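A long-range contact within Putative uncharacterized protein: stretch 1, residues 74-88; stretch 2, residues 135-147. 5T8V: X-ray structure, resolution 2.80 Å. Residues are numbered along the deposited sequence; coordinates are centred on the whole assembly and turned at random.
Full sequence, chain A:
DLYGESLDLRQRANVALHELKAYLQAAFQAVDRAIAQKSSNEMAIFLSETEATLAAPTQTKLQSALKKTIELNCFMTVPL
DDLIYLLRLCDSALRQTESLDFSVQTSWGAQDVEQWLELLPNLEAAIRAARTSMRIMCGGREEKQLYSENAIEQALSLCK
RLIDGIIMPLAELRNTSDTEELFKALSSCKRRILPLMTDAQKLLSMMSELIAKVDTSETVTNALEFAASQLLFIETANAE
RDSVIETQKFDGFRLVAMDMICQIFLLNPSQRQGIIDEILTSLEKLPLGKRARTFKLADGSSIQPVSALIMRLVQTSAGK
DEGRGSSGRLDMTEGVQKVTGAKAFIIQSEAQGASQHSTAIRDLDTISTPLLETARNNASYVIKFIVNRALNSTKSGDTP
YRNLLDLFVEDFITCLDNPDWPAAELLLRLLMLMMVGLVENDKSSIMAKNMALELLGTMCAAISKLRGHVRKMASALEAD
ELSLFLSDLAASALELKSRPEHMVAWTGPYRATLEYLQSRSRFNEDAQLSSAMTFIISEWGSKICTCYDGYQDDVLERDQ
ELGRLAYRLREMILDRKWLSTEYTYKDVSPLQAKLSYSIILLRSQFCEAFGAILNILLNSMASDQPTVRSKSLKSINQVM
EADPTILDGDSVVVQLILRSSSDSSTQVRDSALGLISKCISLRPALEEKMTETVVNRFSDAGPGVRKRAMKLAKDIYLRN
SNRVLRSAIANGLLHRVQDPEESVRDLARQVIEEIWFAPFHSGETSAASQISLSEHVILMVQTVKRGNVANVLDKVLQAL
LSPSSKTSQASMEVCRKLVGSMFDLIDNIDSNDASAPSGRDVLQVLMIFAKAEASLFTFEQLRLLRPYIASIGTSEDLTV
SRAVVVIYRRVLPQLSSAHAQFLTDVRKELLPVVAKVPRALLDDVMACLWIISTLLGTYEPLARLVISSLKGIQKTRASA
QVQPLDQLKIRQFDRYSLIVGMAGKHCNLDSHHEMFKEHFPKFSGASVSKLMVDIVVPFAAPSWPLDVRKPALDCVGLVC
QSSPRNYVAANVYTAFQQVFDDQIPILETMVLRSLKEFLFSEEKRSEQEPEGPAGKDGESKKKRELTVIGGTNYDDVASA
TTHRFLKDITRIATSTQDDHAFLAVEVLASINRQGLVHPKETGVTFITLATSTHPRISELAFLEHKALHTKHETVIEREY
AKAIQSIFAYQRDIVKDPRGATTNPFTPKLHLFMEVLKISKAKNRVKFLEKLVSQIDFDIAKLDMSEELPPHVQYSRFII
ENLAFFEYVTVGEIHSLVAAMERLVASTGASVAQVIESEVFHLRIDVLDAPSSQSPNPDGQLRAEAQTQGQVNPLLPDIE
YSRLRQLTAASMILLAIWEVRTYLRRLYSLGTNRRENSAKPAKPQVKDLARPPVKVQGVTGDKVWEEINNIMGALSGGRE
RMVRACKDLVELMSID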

# COMPACT_ATOMS: atom_id res chain seq x y z
N CYS A 74 -4.74 39.69 -59.32
CA CYS A 74 -4.49 40.16 -60.68
C CYS A 74 -3.74 39.13 -61.52
O CYS A 74 -3.38 39.44 -62.66
N PHE A 75 -3.51 37.93 -60.99
CA PHE A 75 -2.89 36.87 -61.77
C PHE A 75 -3.71 36.51 -63.00
O PHE A 75 -3.15 35.98 -63.97
N MET A 76 -5.01 36.79 -62.98
CA MET A 76 -5.86 36.49 -64.13
C MET A 76 -5.49 37.32 -65.35
O MET A 76 -5.75 36.91 -66.48
N THR A 77 -4.89 38.49 -65.14
CA THR A 77 -4.58 39.40 -66.24
C THR A 77 -3.30 39.02 -66.97
O THR A 77 -3.10 39.46 -68.10
N VAL A 78 -2.43 38.23 -66.34
CA VAL A 78 -1.18 37.79 -66.97
C VAL A 78 -1.51 37.16 -68.32
O VAL A 78 -2.37 36.26 -68.38
N PRO A 79 -0.86 37.56 -69.41
CA PRO A 79 -1.16 36.95 -70.71
C PRO A 79 -1.01 35.44 -70.65
O PRO A 79 0.01 34.91 -70.21
N LEU A 80 -2.06 34.74 -71.10
CA LEU A 80 -2.02 33.28 -71.13
C LEU A 80 -0.88 32.77 -72.00
O LEU A 80 -0.08 31.94 -71.57
N ASP A 81 -0.80 33.27 -73.24
CA ASP A 81 0.11 32.69 -74.22
C ASP A 81 1.55 32.62 -73.72
O ASP A 81 2.28 31.70 -74.10
N ASP A 82 1.97 33.55 -72.88
CA ASP A 82 3.34 33.55 -72.37
C ASP A 82 3.45 32.91 -70.99
O ASP A 82 4.52 32.97 -70.37
N LEU A 83 2.37 32.30 -70.49
CA LEU A 83 2.46 31.41 -69.34
C LEU A 83 2.67 29.96 -69.77
O LEU A 83 3.38 29.21 -69.10
N ILE A 84 2.06 29.57 -70.89
CA ILE A 84 2.36 28.26 -71.48
C ILE A 84 3.84 28.16 -71.79
O ILE A 84 4.44 27.09 -71.66
N TYR A 85 4.45 29.27 -72.22
CA TYR A 85 5.88 29.25 -72.53
C TYR A 85 6.71 29.03 -71.27
O TYR A 85 7.65 28.23 -71.28
N LEU A 86 6.37 29.73 -70.19
CA LEU A 86 7.07 29.49 -68.93
C LEU A 86 6.91 28.05 -68.48
O LEU A 86 7.87 27.41 -68.05
N LEU A 87 5.69 27.51 -68.59
CA LEU A 87 5.48 26.10 -68.25
C LEU A 87 6.30 25.18 -69.15
O LEU A 87 6.70 24.09 -68.73
N ARG A 88 6.57 25.60 -70.39
CA ARG A 88 7.39 24.79 -71.27
C ARG A 88 8.85 24.82 -70.84
O ARG A 88 9.52 23.78 -70.81
N ARG A 135 2.86 26.47 -58.49
CA ARG A 135 2.28 27.76 -58.15
C ARG A 135 1.39 28.29 -59.27
O ARG A 135 0.31 28.84 -59.01
N ILE A 136 1.82 28.12 -60.52
CA ILE A 136 0.97 28.49 -61.65
C ILE A 136 -0.34 27.73 -61.60
O ILE A 136 -1.40 28.28 -61.95
N MET A 137 -0.31 26.47 -61.18
CA MET A 137 -1.54 25.71 -61.00
C MET A 137 -2.28 26.07 -59.72
O MET A 137 -3.35 25.50 -59.47
N CYS A 138 -1.76 27.00 -58.92
CA CYS A 138 -2.43 27.46 -57.70
C CYS A 138 -2.96 28.88 -57.83
O CYS A 138 -3.05 29.61 -56.84
N GLY A 139 -3.33 29.30 -59.04
CA GLY A 139 -3.77 30.66 -59.27
C GLY A 139 -5.26 30.82 -59.47
O GLY A 139 -5.77 31.95 -59.54
N GLY A 140 -5.98 29.71 -59.58
CA GLY A 140 -7.41 29.75 -59.79
C GLY A 140 -7.85 30.01 -61.21
O GLY A 140 -9.06 30.12 -61.46
N ARG A 141 -6.92 30.10 -62.16
CA ARG A 141 -7.29 30.32 -63.55
C ARG A 141 -7.91 29.05 -64.14
O ARG A 141 -7.66 27.93 -63.68
N GLU A 142 -8.74 29.24 -65.17
CA GLU A 142 -9.56 28.17 -65.71
C GLU A 142 -9.00 27.55 -66.98
O GLU A 142 -9.44 26.46 -67.37
N GLU A 143 -8.06 28.21 -67.65
CA GLU A 143 -7.52 27.67 -68.90
C GLU A 143 -6.92 26.29 -68.67
O GLU A 143 -6.20 26.05 -67.69
N LYS A 144 -7.21 25.36 -69.59
CA LYS A 144 -6.74 23.99 -69.45
C LYS A 144 -5.25 23.85 -69.73
O LYS A 144 -4.63 22.90 -69.25
N GLN A 145 -4.67 24.78 -70.49
CA GLN A 145 -3.25 24.69 -70.82
C GLN A 145 -2.35 25.01 -69.63
O GLN A 145 -1.13 24.87 -69.75
N LEU A 146 -2.92 25.45 -68.51
CA LEU A 146 -2.15 25.78 -67.32
C LEU A 146 -2.12 24.66 -66.30
O LEU A 146 -1.46 24.80 -65.26
N TYR A 147 -2.80 23.55 -66.56
CA TYR A 147 -2.83 22.40 -65.67
C TYR A 147 -2.35 21.17 -66.44
O TYR A 147 -2.82 20.92 -67.56

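This is a mostly apolar contact between a turn-and-helix segment and a largely irregular one, pinned at one end by a single arginine, Arg-141, whose guanidinium reads the backbone carbonyls of the loop ahead of the helix.

Arg-141 gives up more surface to the other stretch than any other residue here. Its CA-to-CB bond points toward stretch 1, and the chain runs m, t, p through chi1 to chi3, which delivers NH1 into the turn formed by residues 75 to 78. There Arg-141 NH1 donates to Phe-75 O at 2.9 Å and to Val-78 O, also at 2.9 Å. Met-76 O lies 2.8 Å from Arg-141 NH1, but the angle is too poor for a hydrogen bond. Residues 75 to 77 have helical phi/psi but not the regular bonds of a helix, and the carbonyls of Phe-75 and Val-78 accept the arginine's NH1. Because the bonds are made to main chain, the recognition depends on the path of the backbone rather than on polar side chains.

The arginine is itself braced from within its own stretch. Glu-143, with chi1 m and chi2 p, forms a salt bridge to it, Arg-141 NH2 to Glu-143 OE2 at 3.2 Å; the hydrogen bond there is weak, as is the one from Arg-141 NE to Glu-143 OE1 at 3.3 Å. The carboxylate thus holds NE and NH2 while NH1 serves the carbonyls. Tyr-147 OH adds a very short bond to the backbone, 2.5 Å to Arg-141 O.

Apolar groups line the arginine. Phe-75, chi1 t, starts sideways, but its ring reaches across, placing Phe-75 CE2 3.4 Å from Arg-141 CD. The guanidinium is farther from the ring, so any cation-pi attraction is weak at most. The same ring sets Phe-75 CD2 3.7 Å from Gly-139 CA. Glycine matters at this point: an ideal CB on Gly-139 would sit 2.3 Å from Phe-75 CE2, a clash. Gly-140 is a different case, since its positive phi favours glycine without any pressure from stretch 1.

Beyond the arginine, leucines do the packing. Leu-80 (t, p) extends its end inward, with Leu-80 CD1 3.7 Å from Leu-146 CD2 and also 3.7 Å from the aliphatic Glu-143 CG. Leu-83 and Leu-87, both m, t, point toward stretch 2 from one side of the helix, one turn apart. Both meet Leu-146 (m, t): Leu-83 CB is 3.9 Å from Leu-146 CD2, and Leu-87 CD1 is 4.1 Å from that same methyl. Ile-136 (m, t) supplies the second apolar centre, its CD1 lying 3.9 Å from Leu-86 CD2, 3.9 Å from Leu-87 CD2 and 4.2 Å from Leu-83 CD2.

At the margin, Ile-84 CG1 rests 3.7 Å from Gln-145 CB, so the glutamine contributes carbon while remaining exposed.

The rule is economical: leucines spaced along a helix fill around two apolar residues, and one buttressed arginine fixes the adjoining turn through its carbonyls.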

# COMPACT_ATOMS: atom_id res chain seq x y z
CB CYS A 74 -3.71 41.48 -60.66
SG CYS A 74 -2.09 41.40 -59.88
CB PHE A 75 -2.69 35.64 -60.88
CG PHE A 75 -2.02 34.48 -61.56
CD1 PHE A 75 -0.75 34.62 -62.10
CD2 PHE A 75 -2.66 33.26 -61.65
CE1 PHE A 75 -0.13 33.55 -62.72
CE2 PHE A 75 -2.04 32.19 -62.28
CZ PHE A 75 -0.78 32.33 -62.81
CB MET A 76 -7.32 36.72 -63.76
CG MET A 76 -7.63 38.17 -63.38
SD MET A 76 -9.17 38.34 -62.46
CE MET A 76 -8.74 37.55 -60.91
CB THR A 77 -4.47 40.83 -65.73
OG1 THR A 77 -5.58 41.11 -64.86
CG2 THR A 77 -4.49 41.83 -66.89
CB VAL A 78 -0.41 36.82 -66.07
CG1 VAL A 78 0.76 36.18 -66.82
CG2 VAL A 78 0.09 37.54 -64.83
CB PRO A 79 -0.13 37.59 -71.64
CG PRO A 79 0.20 38.89 -71.01
CD PRO A 79 0.12 38.65 -69.53
CB LEU A 80 -3.36 32.74 -71.63
CG LEU A 80 -3.45 31.24 -71.90
CD1 LEU A 80 -3.45 30.46 -70.60
CD2 LEU A 80 -4.68 30.92 -72.74
CB ASP A 81 0.05 33.50 -75.52
CG ASP A 81 -0.88 32.88 -76.55
OD1 ASP A 81 -1.77 32.09 -76.16
OD2 ASP A 81 -0.72 33.18 -77.76
CB ASP A 82 3.91 34.97 -72.35
CG ASP A 82 3.19 35.91 -71.40
OD1 ASP A 82 2.61 35.43 -70.40
OD2 ASP A 82 3.21 37.13 -71.65
CB LEU A 83 1.20 31.51 -68.47
CG LEU A 83 1.19 32.60 -67.39
CD1 LEU A 83 -0.20 32.72 -66.78
CD2 LEU A 83 2.21 32.30 -66.31
CB ILE A 84 1.49 28.04 -72.74
CG1 ILE A 84 0.02 27.86 -72.35
CG2 ILE A 84 1.98 26.82 -73.53
CD1 ILE A 84 -0.87 28.97 -72.83
CB TYR A 85 6.27 30.55 -73.23
CG TYR A 85 7.71 30.60 -73.68
CD1 TYR A 85 8.25 29.58 -74.46
CD2 TYR A 85 8.53 31.67 -73.35
CE1 TYR A 85 9.57 29.62 -74.88
CE2 TYR A 85 9.85 31.72 -73.77
CZ TYR A 85 10.36 30.70 -74.53
OH TYR A 85 11.67 30.74 -74.95
CB LEU A 86 6.55 30.46 -67.86
CG LEU A 86 7.17 30.34 -66.46
CD1 LEU A 86 8.69 30.42 -66.52
CD2 LEU A 86 6.62 31.42 -65.54
CB LEU A 87 4.00 25.75 -68.34
CG LEU A 87 3.13 26.18 -67.16
CD1 LEU A 87 1.66 25.96 -67.47
CD2 LEU A 87 3.51 25.42 -65.88
CB ARG A 88 7.25 25.27 -72.72
CG ARG A 88 7.69 24.22 -73.74
CD ARG A 88 7.95 24.83 -75.11
NE ARG A 88 8.13 23.80 -76.13
CZ ARG A 88 9.24 23.08 -76.29
NH1 ARG A 88 10.28 23.26 -75.49
NH2 ARG A 88 9.29 22.16 -77.25
CB ARG A 135 3.38 28.77 -57.82
CG ARG A 135 2.86 30.18 -57.62
CD ARG A 135 3.81 30.99 -56.77
NE ARG A 135 3.81 30.54 -55.38
CZ ARG A 135 4.74 30.88 -54.49
NH1 ARG A 135 5.75 31.67 -54.83
NH2 ARG A 135 4.66 30.43 -53.24
CB ILE A 136 1.72 28.25 -62.98
CG1 ILE A 136 2.83 29.29 -63.14
CG2 ILE A 136 0.75 28.31 -64.17
CD1 ILE A 136 3.78 29.01 -64.28
CB MET A 137 -1.23 24.21 -61.00
CG MET A 137 -1.09 23.62 -62.40
SD MET A 137 -0.88 21.83 -62.39
CE MET A 137 0.80 21.70 -61.79
CB CYS A 138 -1.49 27.36 -56.51
SG CYS A 138 -1.10 25.67 -56.02
CB ARG A 141 -6.07 30.74 -64.37
CG ARG A 141 -5.56 32.14 -64.04
CD ARG A 141 -4.29 32.46 -64.80
NE ARG A 141 -4.51 32.55 -66.24
CZ ARG A 141 -4.35 33.65 -66.99
NH1 ARG A 141 -3.95 34.79 -66.45
NH2 ARG A 141 -4.58 33.59 -68.29
CB GLU A 142 -10.97 28.68 -65.99
CG GLU A 142 -11.72 29.13 -64.76
CD GLU A 142 -13.10 29.69 -65.08
OE1 GLU A 142 -13.71 29.23 -66.07
OE2 GLU A 142 -13.56 30.59 -64.34
CB GLU A 143 -6.47 28.61 -69.48
CG GLU A 143 -7.02 29.95 -69.94
CD GLU A 143 -7.05 30.99 -68.84
OE1 GLU A 143 -6.81 30.63 -67.67
OE2 GLU A 143 -7.30 32.17 -69.16
CB LYS A 144 -7.53 23.07 -70.38
CG LYS A 144 -9.04 23.12 -70.18
CD LYS A 144 -9.45 22.57 -68.82
CE LYS A 144 -10.96 22.57 -68.65
NZ LYS A 144 -11.39 21.96 -67.36
CB GLN A 145 -2.91 25.64 -71.98
CG GLN A 145 -3.75 25.43 -73.23
CD GLN A 145 -4.93 26.37 -73.31
OE1 GLN A 145 -5.53 26.73 -72.29
NE2 GLN A 145 -5.28 26.78 -74.52
CB LEU A 146 -2.71 27.05 -66.67
CG LEU A 146 -2.76 28.30 -67.56
CD1 LEU A 146 -3.32 29.48 -66.79
CD2 LEU A 146 -1.38 28.63 -68.12
CB TYR A 147 -4.24 22.16 -65.12
CG TYR A 147 -4.79 23.32 -64.33
CD1 TYR A 147 -5.39 24.40 -64.98
CD2 TYR A 147 -4.72 23.34 -62.95
CE1 TYR A 147 -5.90 25.47 -64.26
CE2 TYR A 147 -5.23 24.40 -62.22
CZ TYR A 147 -5.82 25.46 -62.88
OH TYR A 147 -6.32 26.52 -62.16